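Local coordinates for protein peptidoglycan N-acetylglucosamine deacetylase (Agathobacter rectalis, PDB 5JMU) that probably removes acetyl groups from N-acetylglucosamine residues of peptidoglycan, through the zinc-dependent NodB-type catalytic domain that this chain represents, at residues 47-52 and 211-216; 118-123 and 147-152; 165-170 and 197-202. All coordinates share one frame; numbering follows the deposited sequence.

Interaction 1: residues 47-52 and 211-216; sequences KATFFV and LPLTTS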
ATOM      1  N   LYS A  47      10.041   3.842   8.737  1.00 11.44           N
ATOM      2  CA  LYS A  47       9.849   2.803   7.737  1.00 10.80           C
ATOM      3  C   LYS A  47       8.404   2.872   7.252  1.00 13.72           C
ATOM      4  O   LYS A  47       7.490   3.244   8.004  1.00 14.48           O
ATOM      5  CB  LYS A  47      10.162   1.409   8.275  1.00 11.38           C
ATOM      6  CG  LYS A  47      11.548   1.334   8.965  1.00 11.40           C
ATOM      7  CD  LYS A  47      12.686   1.887   8.045  1.00 12.17           C
ATOM      8  CE  LYS A  47      14.008   1.944   8.779  1.00 18.70           C
ATOM      9  NZ  LYS A  47      15.093   2.491   7.944  1.00 21.33           N
ATOM     10  N   ALA A  48       8.197   2.552   5.979  1.00 11.12           N
ATOM     11  CA  ALA A  48       6.869   2.601   5.388  1.00 11.93           C
ATOM     12  C   ALA A  48       6.634   1.338   4.594  1.00 13.64           C
ATOM     13  O   ALA A  48       7.454   0.410   4.601  1.00 12.06           O
ATOM     14  CB  ALA A  48       6.725   3.853   4.479  1.00 11.55           C
ATOM     15  N   THR A  49       5.515   1.312   3.874  1.00 10.78           N
ATOM     16  CA  THR A  49       5.146   0.141   3.110  1.00  9.70           C
ATOM     17  C   THR A  49       4.876   0.588   1.687  1.00 11.02           C
ATOM     18  O   THR A  49       4.114   1.523   1.481  1.00 11.83           O
ATOM     19  CB  THR A  49       3.880  -0.513   3.693  1.00 10.83           C
ATOM     20  OG1 THR A  49       4.080  -0.836   5.065  1.00 11.15           O
ATOM     21  CG2 THR A  49       3.541  -1.783   2.925  1.00 11.25           C
ATOM     22  N   PHE A  50       5.476  -0.105   0.715  1.00 11.69           N
ATOM     23  CA  PHE A  50       5.281   0.217  -0.704  1.00  8.52           C
ATOM     24  C   PHE A  50       4.523  -0.881  -1.396  1.00 11.27           C
ATOM     25  O   PHE A  50       4.973  -2.035  -1.398  1.00 11.72           O
ATOM     26  CB  PHE A  50       6.641   0.435  -1.376  1.00  9.04           C
ATOM     27  CG  PHE A  50       7.317   1.674  -0.874  1.00 10.25           C
ATOM     28  CD1 PHE A  50       7.090   2.916  -1.469  1.00 10.21           C
ATOM     29  CD2 PHE A  50       8.129   1.605   0.263  1.00 11.95           C
ATOM     30  CE1 PHE A  50       7.734   4.086  -0.975  1.00 13.88           C
ATOM     31  CE2 PHE A  50       8.741   2.766   0.779  1.00 10.93           C
ATOM     32  CZ  PHE A  50       8.530   4.017   0.149  1.00 13.00           C
ATOM     33  N   PHE A  51       3.383  -0.522  -1.979  1.00  9.43           N
ATOM     34  CA  PHE A  51       2.591  -1.477  -2.771  1.00 10.77           C
ATOM     35  C   PHE A  51       2.912  -1.194  -4.231  1.00 12.75           C
ATOM     36  O   PHE A  51       2.409  -0.218  -4.805  1.00 11.83           O
ATOM     37  CB  PHE A  51       1.098  -1.326  -2.443  1.00  8.66           C
ATOM     38  CG  PHE A  51       0.762  -1.779  -1.052  1.00 10.49           C
ATOM     39  CD1 PHE A  51       0.552  -3.127  -0.804  1.00 12.12           C
ATOM     40  CD2 PHE A  51       0.672  -0.879  -0.015  1.00 13.31           C
ATOM     41  CE1 PHE A  51       0.206  -3.581   0.474  1.00 11.70           C
ATOM     42  CE2 PHE A  51       0.343  -1.313   1.282  1.00 12.25           C
ATOM     43  CZ  PHE A  51       0.093  -2.678   1.528  1.00  9.63           C
ATOM     44  N   VAL A  52       3.763  -2.045  -4.822  1.00  9.81           N
ATOM     45  CA  VAL A  52       4.448  -1.669  -6.065  1.00 11.26           C
ATOM     46  C   VAL A  52       3.835  -2.231  -7.357  1.00 11.43           C
ATOM     47  O   VAL A  52       3.024  -3.183  -7.343  1.00 10.32           O
ATOM     48  CB  VAL A  52       5.960  -2.064  -5.980  1.00 10.83           C
ATOM     49  CG1 VAL A  52       6.629  -1.292  -4.813  1.00 12.58           C
ATOM     50  CG2 VAL A  52       6.138  -3.558  -5.792  1.00 10.55           C
ATOM     51  N   LEU A 211       5.131   2.964  11.674  1.00  9.44           N
ATOM     52  CA  LEU A 211       5.614   1.606  11.521  1.00 11.64           C
ATOM     53  C   LEU A 211       5.425   1.124  10.087  1.00 11.87           C
ATOM     54  O   LEU A 211       4.526   1.601   9.382  1.00 11.36           O
ATOM     55  CB  LEU A 211       4.848   0.695  12.461  1.00 10.84           C
ATOM     56  CG  LEU A 211       5.004   0.869  13.962  1.00 12.26           C
ATOM     57  CD1 LEU A 211       4.051  -0.085  14.703  1.00 14.63           C
ATOM     58  CD2 LEU A 211       6.449   0.606  14.310  1.00 14.76           C
ATOM     59  N   PRO A 212       6.209   0.141   9.648  1.00 10.94           N
ATOM     60  CA  PRO A 212       5.944  -0.609   8.403  1.00 12.00           C
ATOM     61  C   PRO A 212       4.984  -1.777   8.672  1.00 11.39           C
ATOM     62  O   PRO A 212       4.908  -2.280   9.805  1.00 11.03           O
ATOM     63  CB  PRO A 212       7.313  -1.146   7.999  1.00 13.32           C
ATOM     64  CG  PRO A 212       7.978  -1.464   9.404  1.00 11.57           C
ATOM     65  CD  PRO A 212       7.394  -0.379  10.377  1.00 11.66           C
ATOM     66  N   LEU A 213       4.235  -2.191   7.646  1.00 12.64           N
ATOM     67  CA  LEU A 213       3.356  -3.349   7.809  1.00 10.85           C
ATOM     68  C   LEU A 213       4.203  -4.584   7.782  1.00 10.10           C
ATOM     69  O   LEU A 213       5.125  -4.712   6.953  1.00 13.80           O
ATOM     70  CB  LEU A 213       2.296  -3.400   6.684  1.00 10.46           C
ATOM     71  CG  LEU A 213       1.173  -2.353   6.823  1.00 12.08           C
ATOM     72  CD1 LEU A 213       0.435  -2.228   5.483  1.00 14.08           C
ATOM     73  CD2 LEU A 213       0.227  -2.695   7.963  1.00 10.60           C
ATOM     74  N   THR A 214       3.887  -5.553   8.650  1.00 10.21           N
ATOM     75  CA  THR A 214       4.533  -6.855   8.608  1.00 10.07           C
ATOM     76  C   THR A 214       3.461  -7.933   8.668  1.00 14.08           C
ATOM     77  O   THR A 214       2.289  -7.645   8.787  1.00 12.91           O
ATOM     78  CB  THR A 214       5.516  -7.055   9.760  1.00 18.04           C
ATOM     79  OG1 THR A 214       4.783  -7.144  10.992  1.00 20.96           O
ATOM     80  CG2 THR A 214       6.466  -5.879   9.832  1.00 16.56           C
ATOM     81  N   THR A 215       3.887  -9.178   8.584  1.00 14.07           N
ATOM     82  CA  THR A 215       2.903 -10.260   8.570  1.00 16.57           C
ATOM     83  C   THR A 215       2.190 -10.431   9.915  1.00 17.78           C
ATOM     84  O   THR A 215       1.162 -11.083   9.967  1.00 20.47           O
ATOM     85  CB  THR A 215       3.551 -11.604   8.171  1.00 15.86           C
ATOM     86  OG1 THR A 215       4.622 -11.879   9.058  1.00 18.86           O
ATOM     87  CG2 THR A 215       4.064 -11.509   6.709  1.00 20.89           C
ATOM     88  N   SER A 216       2.730  -9.849  10.978  1.00 17.79           N
ATOM     89  CA  SER A 216       2.035  -9.921  12.258  1.00 19.94           C
ATOM     90  C   SER A 216       1.217  -8.657  12.544  1.00 17.73           C
ATOM     91  O   SER A 216       0.570  -8.586  13.593  1.00 19.84           O
ATOM     92  CB  SER A 216       3.039 -10.206  13.382  1.00 26.96           C
ATOM     93  OG  SER A 216       4.091  -9.296  13.306  1.00 29.30           O
TER
HETATM   94  O   HOH W   1       4.961   4.353   8.478  1.00 10.46           O
HETATM   95  O   HOH W   2       3.635   1.299   6.721  1.00 11.53           O

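Interaction 2: residues 118-123 and 147-152; sequences GGSSNT and YCDWNV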
ATOM      1  N   GLY A 118      -7.691  -0.615  -6.580  1.00 11.26           N
ATOM      2  CA  GLY A 118      -9.012  -0.093  -6.271  1.00 13.58           C
ATOM      3  C   GLY A 118      -9.460  -0.436  -4.849  1.00 12.62           C
ATOM      4  O   GLY A 118     -10.553  -0.032  -4.427  1.00 13.17           O
ATOM      5  N   GLY A 119      -8.632  -1.179  -4.110  1.00 12.96           N
ATOM      6  CA  GLY A 119      -9.011  -1.697  -2.791  1.00 13.08           C
ATOM      7  C   GLY A 119      -9.792  -3.003  -2.910  1.00 12.79           C
ATOM      8  O   GLY A 119     -10.335  -3.294  -3.975  1.00 11.39           O
ATOM      9  N   SER A 120      -9.893  -3.804  -1.846  1.00 11.12           N
ATOM     10  CA  SER A 120     -10.710  -5.026  -1.944  1.00 10.50           C
ATOM     11  C   SER A 120     -12.188  -4.683  -2.137  1.00 11.15           C
ATOM     12  O   SER A 120     -12.985  -5.548  -2.548  1.00 12.02           O
ATOM     13  CB  SER A 120     -10.532  -5.899  -0.680  1.00 12.49           C
ATOM     14  OG  SER A 120     -11.133  -5.306   0.469  1.00 12.26           O
ATOM     15  N   SER A 121     -12.511  -3.425  -1.843  1.00 11.47           N
ATOM     16  CA  SER A 121     -13.869  -2.862  -1.929  1.00 12.15           C
ATOM     17  C   SER A 121     -14.264  -2.356  -3.306  1.00 12.36           C
ATOM     18  O   SER A 121     -15.410  -1.862  -3.483  1.00 14.02           O
ATOM     19  CB  SER A 121     -13.967  -1.704  -0.921  1.00 12.77           C
ATOM     20  OG  SER A 121     -12.858  -0.809  -1.144  1.00 14.30           O
ATOM     21  N   ASN A 122     -13.358  -2.455  -4.276  1.00 12.86           N
ATOM     22  CA  ASN A 122     -13.624  -1.831  -5.586  1.00 14.98           C
ATOM     23  C   ASN A 122     -14.835  -2.429  -6.274  1.00 14.03           C
ATOM     24  O   ASN A 122     -15.129  -3.601  -6.100  1.00 12.90           O
ATOM     25  CB  ASN A 122     -12.413  -1.946  -6.533  1.00 11.97           C
ATOM     26  CG  ASN A 122     -12.278  -3.327  -7.159  1.00 11.51           C
ATOM     27  OD1 ASN A 122     -12.992  -3.654  -8.105  1.00 12.23           O
ATOM     28  ND2 ASN A 122     -11.365  -4.132  -6.645  1.00 11.43           N
ATOM     29  N   THR A 123     -15.533  -1.615  -7.083  1.00 14.60           N
ATOM     30  CA  THR A 123     -16.597  -2.165  -7.926  1.00 15.36           C
ATOM     31  C   THR A 123     -16.261  -2.096  -9.401  1.00 13.90           C
ATOM     32  O   THR A 123     -17.014  -2.649 -10.218  1.00 14.20           O
ATOM     33  CB  THR A 123     -17.940  -1.461  -7.720  1.00 19.68           C
ATOM     34  OG1 THR A 123     -17.813  -0.064  -7.985  1.00 19.80           O
ATOM     35  CG2 THR A 123     -18.418  -1.699  -6.317  1.00 20.39           C
ATOM     36  N   TYR A 147      -3.749  -9.222   2.735  1.00  9.73           N
ATOM     37  CA  TYR A 147      -4.038  -8.029   1.929  1.00 11.35           C
ATOM     38  C   TYR A 147      -4.432  -6.898   2.865  1.00 11.88           C
ATOM     39  O   TYR A 147      -4.911  -7.130   3.974  1.00 11.47           O
ATOM     40  CB  TYR A 147      -5.142  -8.269   0.884  1.00 11.34           C
ATOM     41  CG  TYR A 147      -6.551  -8.511   1.418  1.00 10.25           C
ATOM     42  CD1 TYR A 147      -6.982  -9.792   1.795  1.00 14.22           C
ATOM     43  CD2 TYR A 147      -7.458  -7.440   1.532  1.00 10.16           C
ATOM     44  CE1 TYR A 147      -8.301 -10.008   2.256  1.00 14.72           C
ATOM     45  CE2 TYR A 147      -8.765  -7.639   1.981  1.00 13.23           C
ATOM     46  CZ  TYR A 147      -9.167  -8.905   2.365  1.00 14.50           C
ATOM     47  OH  TYR A 147     -10.475  -9.057   2.815  1.00 17.36           O
ATOM     48  N   CYS A 148      -4.193  -5.678   2.429  1.00  9.75           N
ATOM     49  CA  CYS A 148      -4.483  -4.511   3.277  1.00 10.04           C
ATOM     50  C   CYS A 148      -5.108  -3.396   2.432  1.00  9.21           C
ATOM     51  O   CYS A 148      -4.632  -3.072   1.332  1.00 10.33           O
ATOM     52  CB  CYS A 148      -3.186  -4.035   3.926  1.00 11.37           C
ATOM     53  SG  CYS A 148      -3.439  -2.834   5.252  1.00 12.57           S
ATOM     54  N   ASP A 149      -6.248  -2.888   2.914  1.00  9.04           N
ATOM     55  CA  ASP A 149      -6.842  -1.675   2.379  1.00  8.79           C
ATOM     56  C   ASP A 149      -6.298  -0.475   3.171  1.00 10.81           C
ATOM     57  O   ASP A 149      -5.101  -0.414   3.386  1.00 11.17           O
ATOM     58  CB  ASP A 149      -8.367  -1.820   2.444  1.00  9.53           C
ATOM     59  CG  ASP A 149      -8.861  -2.952   1.547  1.00 13.72           C
ATOM     60  OD1 ASP A 149      -8.370  -3.066   0.384  1.00 11.15           O
ATOM     61  OD2 ASP A 149      -9.713  -3.746   1.977  1.00 13.96           O
ATOM     62  N   TRP A 150      -7.154   0.457   3.603  1.00 11.36           N
ATOM     63  CA  TRP A 150      -6.665   1.631   4.334  1.00 11.06           C
ATOM     64  C   TRP A 150      -7.822   2.230   5.132  1.00 11.76           C
ATOM     65  O   TRP A 150      -8.975   1.921   4.856  1.00 12.66           O
ATOM     66  CB  TRP A 150      -6.087   2.692   3.367  1.00 10.93           C
ATOM     67  CG  TRP A 150      -7.114   3.162   2.358  1.00 12.82           C
ATOM     68  CD1 TRP A 150      -7.906   4.306   2.439  1.00 15.97           C
ATOM     69  CD2 TRP A 150      -7.454   2.528   1.107  1.00 11.81           C
ATOM     70  NE1 TRP A 150      -8.731   4.377   1.328  1.00 17.04           N
ATOM     71  CE2 TRP A 150      -8.469   3.302   0.502  1.00 16.42           C
ATOM     72  CE3 TRP A 150      -6.992   1.372   0.436  1.00 11.70           C
ATOM     73  CZ2 TRP A 150      -9.033   2.966  -0.753  1.00 18.74           C
ATOM     74  CZ3 TRP A 150      -7.569   1.033  -0.791  1.00 14.62           C
ATOM     75  CH2 TRP A 150      -8.570   1.828  -1.372  1.00 14.87           C
ATOM     76  N   ASN A 151      -7.511   3.057   6.143  1.00 10.33           N
ATOM     77  CA  ASN A 151      -8.577   3.762   6.836  1.00  9.66           C
ATOM     78  C   ASN A 151      -8.288   5.268   6.974  1.00 12.52           C
ATOM     79  O   ASN A 151      -9.019   5.948   7.687  1.00 12.61           O
ATOM     80  CB  ASN A 151      -8.847   3.151   8.233  1.00 11.91           C
ATOM     81  CG  ASN A 151      -7.639   3.215   9.137  1.00 11.16           C
ATOM     82  OD1 ASN A 151      -6.619   3.800   8.788  1.00 10.79           O
ATOM     83  ND2 ASN A 151      -7.756   2.624  10.329  1.00 11.61           N
ATOM     84  N   VAL A 152      -7.251   5.774   6.312  1.00 10.06           N
ATOM     85  CA  VAL A 152      -7.046   7.236   6.200  1.00 10.98           C
ATOM     86  C   VAL A 152      -6.805   7.578   4.749  1.00 10.07           C
ATOM     87  O   VAL A 152      -5.854   7.074   4.156  1.00 11.49           O
ATOM     88  CB  VAL A 152      -5.849   7.713   7.062  1.00 10.48           C
ATOM     89  CG1 VAL A 152      -5.515   9.210   6.813  1.00 13.64           C
ATOM     90  CG2 VAL A 152      -6.164   7.470   8.509  1.00 10.97           C
TER
HETATM   91  O   HOH W   3     -12.010  -7.023   2.319  1.00 16.19           O

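Interaction 3: residues 165-170 and 197-202; sequences EQVVQN and EQIIQW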
ATOM      1  N   GLU A 165      -0.320  21.046   0.781  1.00 17.17           N
ATOM      2  CA  GLU A 165      -0.864  21.410   2.080  1.00 16.78           C
ATOM      3  C   GLU A 165      -2.181  20.702   2.353  1.00 16.98           C
ATOM      4  O   GLU A 165      -2.451  20.313   3.504  1.00 17.51           O
ATOM      5  CB  GLU A 165      -1.040  22.924   2.174  1.00 19.72           C
ATOM      6  CG  GLU A 165      -1.440  23.401   3.572  1.00 26.88           C
ATOM      7  CD  GLU A 165      -0.550  22.811   4.699  1.00 50.57           C
ATOM      8  OE1 GLU A 165       0.707  22.935   4.631  1.00 43.74           O
ATOM      9  OE2 GLU A 165      -1.118  22.208   5.651  1.00 50.23           O
ATOM     10  N   GLN A 166      -3.011  20.504   1.324  1.00 16.50           N
ATOM     11  CA  GLN A 166      -4.262  19.806   1.547  0.62 16.88           C
ATOM     12  C   GLN A 166      -4.022  18.322   1.886  1.00 16.76           C
ATOM     13  O   GLN A 166      -4.751  17.743   2.723  1.00 15.84           O
ATOM     14  CB  GLN A 166      -5.158  19.976   0.322  0.62 16.45           C
ATOM     15  CG  GLN A 166      -5.662  21.414   0.108  0.62 23.94           C
ATOM     16  CD  GLN A 166      -6.491  21.595  -1.179  0.62 27.63           C
ATOM     17  OE1 GLN A 166      -5.975  21.480  -2.294  0.62 24.64           O
ATOM     18  NE2 GLN A 166      -7.784  21.872  -1.016  0.62 34.06           N
ATOM     19  N   VAL A 167      -2.999  17.705   1.272  1.00 13.79           N
ATOM     20  CA  VAL A 167      -2.667  16.316   1.597  1.00 12.86           C
ATOM     21  C   VAL A 167      -2.240  16.247   3.059  1.00 14.28           C
ATOM     22  O   VAL A 167      -2.660  15.359   3.809  1.00 12.38           O
ATOM     23  CB  VAL A 167      -1.549  15.735   0.670  1.00 12.73           C
ATOM     24  CG1 VAL A 167      -1.083  14.350   1.165  1.00 13.06           C
ATOM     25  CG2 VAL A 167      -2.002  15.639  -0.792  1.00 13.71           C
ATOM     26  N   VAL A 168      -1.400  17.196   3.475  1.00 15.86           N
ATOM     27  CA  VAL A 168      -0.961  17.210   4.867  1.00 13.21           C
ATOM     28  C   VAL A 168      -2.186  17.243   5.805  1.00 15.19           C
ATOM     29  O   VAL A 168      -2.295  16.441   6.744  1.00 13.78           O
ATOM     30  CB  VAL A 168      -0.011  18.406   5.151  1.00 14.10           C
ATOM     31  CG1 VAL A 168       0.298  18.464   6.661  1.00 18.27           C
ATOM     32  CG2 VAL A 168       1.296  18.228   4.335  1.00 17.63           C
ATOM     33  N   GLN A 169      -3.099  18.170   5.560  1.00 15.17           N
ATOM     34  CA  GLN A 169      -4.257  18.344   6.428  1.00 15.27           C
ATOM     35  C   GLN A 169      -5.172  17.120   6.375  1.00 14.94           C
ATOM     36  O   GLN A 169      -5.727  16.726   7.386  1.00 14.59           O
ATOM     37  CB  GLN A 169      -5.053  19.591   6.042  1.00 16.03           C
ATOM     38  CG  GLN A 169      -4.276  20.867   6.335  1.00 22.84           C
ATOM     39  CD  GLN A 169      -3.758  20.889   7.761  1.00 31.83           C
ATOM     40  OE1 GLN A 169      -4.505  20.604   8.706  1.00 34.18           O
ATOM     41  NE2 GLN A 169      -2.473  21.213   7.929  1.00 35.69           N
ATOM     42  N   ASN A 170      -5.292  16.493   5.206  1.00 13.86           N
ATOM     43  CA  ASN A 170      -6.165  15.322   5.088  1.00 13.66           C
ATOM     44  C   ASN A 170      -5.637  14.159   5.906  1.00 13.94           C
ATOM     45  O   ASN A 170      -6.392  13.473   6.603  1.00 13.85           O
ATOM     46  CB  ASN A 170      -6.285  14.864   3.634  1.00 12.40           C
ATOM     47  CG  ASN A 170      -7.166  15.778   2.803  1.00 18.27           C
ATOM     48  OD1 ASN A 170      -7.983  16.521   3.349  1.00 22.13           O
ATOM     49  ND2 ASN A 170      -7.014  15.722   1.487  1.00 15.65           N
ATOM     50  N   GLU A 197       7.019  14.797   4.719  1.00 13.80           N
ATOM     51  CA  GLU A 197       7.816  15.387   5.788  1.00 13.86           C
ATOM     52  C   GLU A 197       6.984  16.061   6.905  1.00 16.27           C
ATOM     53  O   GLU A 197       7.188  15.813   8.116  1.00 14.80           O
ATOM     54  CB  GLU A 197       8.845  16.385   5.205  1.00 15.73           C
ATOM     55  CG  GLU A 197       9.684  17.046   6.294  1.00 17.16           C
ATOM     56  CD  GLU A 197      10.945  17.724   5.756  1.00 24.38           C
ATOM     57  OE1 GLU A 197      10.904  18.316   4.655  1.00 30.22           O
ATOM     58  OE2 GLU A 197      11.975  17.668   6.449  1.00 23.16           O
ATOM     59  N   GLN A 198       6.036  16.914   6.520  1.00 16.28           N
ATOM     60  CA  GLN A 198       5.182  17.566   7.507  1.00 14.82           C
ATOM     61  C   GLN A 198       4.286  16.571   8.231  1.00 13.10           C
ATOM     62  O   GLN A 198       4.037  16.747   9.426  1.00 16.27           O
ATOM     63  CB  GLN A 198       4.332  18.617   6.847  1.00 15.44           C
ATOM     64  CG  GLN A 198       5.070  19.888   6.544  1.00 20.52           C
ATOM     65  CD  GLN A 198       4.216  20.735   5.612  1.00 23.35           C
ATOM     66  OE1 GLN A 198       3.382  21.531   6.061  1.00 31.08           O
ATOM     67  NE2 GLN A 198       4.378  20.536   4.314  1.00 21.54           N
ATOM     68  N   ILE A 199       3.820  15.527   7.522  1.00 13.78           N
ATOM     69  CA  ILE A 199       3.009  14.497   8.161  1.00 13.76           C
ATOM     70  C   ILE A 199       3.818  13.795   9.266  1.00 12.52           C
ATOM     71  O   ILE A 199       3.317  13.599  10.382  1.00 13.73           O
ATOM     72  CB  ILE A 199       2.499  13.476   7.101  1.00 11.60           C
ATOM     73  CG1 ILE A 199       1.407  14.137   6.235  1.00 12.36           C
ATOM     74  CG2 ILE A 199       1.934  12.207   7.754  1.00 12.44           C
ATOM     75  CD1 ILE A 199       1.159  13.367   4.872  1.00 13.34           C
ATOM     76  N   ILE A 200       5.060  13.431   8.968  1.00 12.07           N
ATOM     77  CA  ILE A 200       5.918  12.804   9.975  1.00 12.19           C
ATOM     78  C   ILE A 200       6.230  13.773  11.140  1.00 12.60           C
ATOM     79  O   ILE A 200       6.169  13.362  12.328  1.00 14.37           O
ATOM     80  CB  ILE A 200       7.211  12.283   9.355  1.00 12.76           C
ATOM     81  CG1 ILE A 200       6.898  11.088   8.429  1.00 13.12           C
ATOM     82  CG2 ILE A 200       8.173  11.825  10.485  1.00 17.90           C
ATOM     83  CD1 ILE A 200       8.089  10.699   7.541  1.00 16.08           C
ATOM     84  N   GLN A 201       6.562  15.016  10.820  1.00 13.86           N
ATOM     85  CA  GLN A 201       6.827  15.982  11.878  1.00 14.31           C
ATOM     86  C   GLN A 201       5.630  16.082  12.823  1.00 14.41           C
ATOM     87  O   GLN A 201       5.791  16.048  14.048  1.00 16.61           O
ATOM     88  CB  GLN A 201       7.126  17.366  11.294  1.00 15.30           C
ATOM     89  CG  GLN A 201       8.500  17.402  10.606  1.00 20.88           C
ATOM     90  CD  GLN A 201       8.766  18.702   9.855  1.00 22.30           C
ATOM     91  OE1 GLN A 201       7.872  19.316   9.303  1.00 27.94           O
ATOM     92  NE2 GLN A 201      10.014  19.096   9.819  1.00 26.72           N
ATOM     93  N   TRP A 202       4.441  16.208  12.249  1.00 14.40           N
ATOM     94  CA  TRP A 202       3.253  16.327  13.090  1.00 14.89           C
ATOM     95  C   TRP A 202       3.030  15.055  13.923  1.00 15.64           C
ATOM     96  O   TRP A 202       2.784  15.117  15.139  1.00 15.49           O
ATOM     97  CB  TRP A 202       2.007  16.622  12.241  1.00 14.48           C
ATOM     98  CG  TRP A 202       0.797  16.738  13.096  1.00 16.75           C
ATOM     99  CD1 TRP A 202       0.320  17.874  13.715  1.00 20.63           C
ATOM    100  CD2 TRP A 202      -0.082  15.679  13.469  1.00 18.08           C
ATOM    101  NE1 TRP A 202      -0.796  17.566  14.449  1.00 24.30           N
ATOM    102  CE2 TRP A 202      -1.078  16.234  14.295  1.00 20.96           C
ATOM    103  CE3 TRP A 202      -0.143  14.317  13.153  1.00 22.00           C
ATOM    104  CZ2 TRP A 202      -2.109  15.451  14.842  1.00 22.19           C
ATOM    105  CZ3 TRP A 202      -1.158  13.555  13.685  1.00 25.29           C
ATOM    106  CH2 TRP A 202      -2.126  14.119  14.500  1.00 22.80           C
TER

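Interaction 1: residues 47-52 and 211-216
Thr49 and Leu213 carry the polar link between strand 49-53 of the parallel sheet and the loop that leaves strand 209-210. The backbone N-H of Leu213 points almost straight at the threonine hydroxyl: N to Thr49 OG1 is 2.9 Å, with 172° at the hydrogen. OG1 stands beside its own backbone N, anti to the carbonyl carbon (chi1 -57°), which turns it to the loop. Its proton goes to a water 2.7 Å from OG1, and this water donates in turn to Leu211 O. A second water, 2.8 Å from Lys47 O, lies between that carbonyl and Leu211 O.

Van der Waals contacts flank this polar seam. CB of Lys47 rests against the pyrrolidine of Pro212, 3.8 Å from Pro212 CG, while the rest of the lysine chain bends away and its NZ bonds to Arg69 O. The carbonyl of Ala48 meets the same ring, its O 3.7 Å from Pro212 CB. Further along the strand, Leu213 crosses Phe51 at about a right angle, and Leu213 CD1 lies at the phenyl edge, near the ring plane, 4.0 Å from Phe51 CZ. The other neighbours of Phe51 include His76, a zinc ligand.

Pro212 has no N-H to offer; the direct bond comes one residue later, from Leu213 N to Thr49 OG1, which accepts there and donates to water, so a buried hydroxyl is satisfied while it ties the loop to the sheet.

Interaction 2: residues 118-123 and 147-152
Ser120 is gripped by the carboxylate of Asp149 where two loops of the NodB-type deacetylase domain meet, near the zinc site. Ser120 N donates to Asp149 OD1 (2.8 Å, 171° at the hydrogen) from 32° out of the carboxylate plane. Ser120 OG gives its proton to Asp149 OD2 at 2.6 Å, closer to that plane. Both donors arrive on the syn side; with one bond to each oxygen, the serine helps fix the carboxylate's rotation. Beside this pair, Ser120 CB lies 3.6 Å from Tyr147 CE2, and the far end of the Trp150 indole, CZ3, comes to 3.7 Å from Gly119 CA. A CB on Gly119 would point at the indole and collide with Trp150 CH2, and at these backbone angles it would also crowd the preceding carbonyl O.

In the next shell, Asp149 OD2 also bonds to His222 N, and Arg115 holds the carbonyls of Cys148 and Asp149. A water in the plane of the Tyr147 ring joins Tyr147 OH to Ser120 OG. Residues 119-122 form a type I beta turn, which presents Ser120 to the aspartate. Its Gly119 O takes two bonds from Asn122, one from the backbone N and one from the side chain, with ND2 3.0 Å away and nearly along the C=O axis.

Interaction 3: residues 165-170 and 197-202
Helix-helix packing joins residues 165-170 of helix 164-175 to residues 197-202 of helix 196-205, at the periphery of the deacetylase domain and away from the metal site. The two segments run in roughly the same direction, their axes 9.4 Å apart at closest approach and crossing at -31°. Val168 and Ile199 have the closest pair of CA atoms, 5.8 Å apart.

Val168 is the central side chain. It points at the other helix and crosses Gln198 at about a right angle, both of its methyls, CG1 and CG2, meeting Gln198 CB at 4.0 Å. The side chain of Ile199 starts off to one side, but CG1, beside the backbone N and anti to the carbonyl carbon (chi1 -72°), comes within 4.1 Å of Val168 CA. Its terminal CD1 extends to Val167, 4.4 Å from CG1 of that valine. At the outer margin Glu165 bends at chi2, bringing its carboxylate close to the end of Gln198. The carboxylate is also held within its own helix, where Gln169 NE2 donates to Glu165 OE2 at 2.8 Å.

The apolar side of the contact is backed by the sheet: Val167 and Ile199 both touch Gln185 of strand 180-186. Helix 190-193 adds Phe191 and Ser192 against Val167, while Ala195, just ahead of helix 196-205, packs on Val167 and Val168.

Interaction 1 closes a long loop of chain within which interactions 2 and 3 follow in series. Interactions 1 and 2 have centres 15 Å apart and touch through Cys148: its SG lies 3.9 Å from Leu213 CD1, and its CB lies 4.3 Å from Phe51 CZ. Both also approach the zinc ion bound by Asp28, His76 and His80, the side chain of Phe51 about 7 Å and Gly118 about 6 Å from the metal (nearest atoms). Interaction 3, centred 19 Å from interaction 1 and 22 Å from interaction 2, touches neither, though its nearest atoms come within about 7 Å and 4 Å of them; it packs two helices against strand 180-186, away from the metal site.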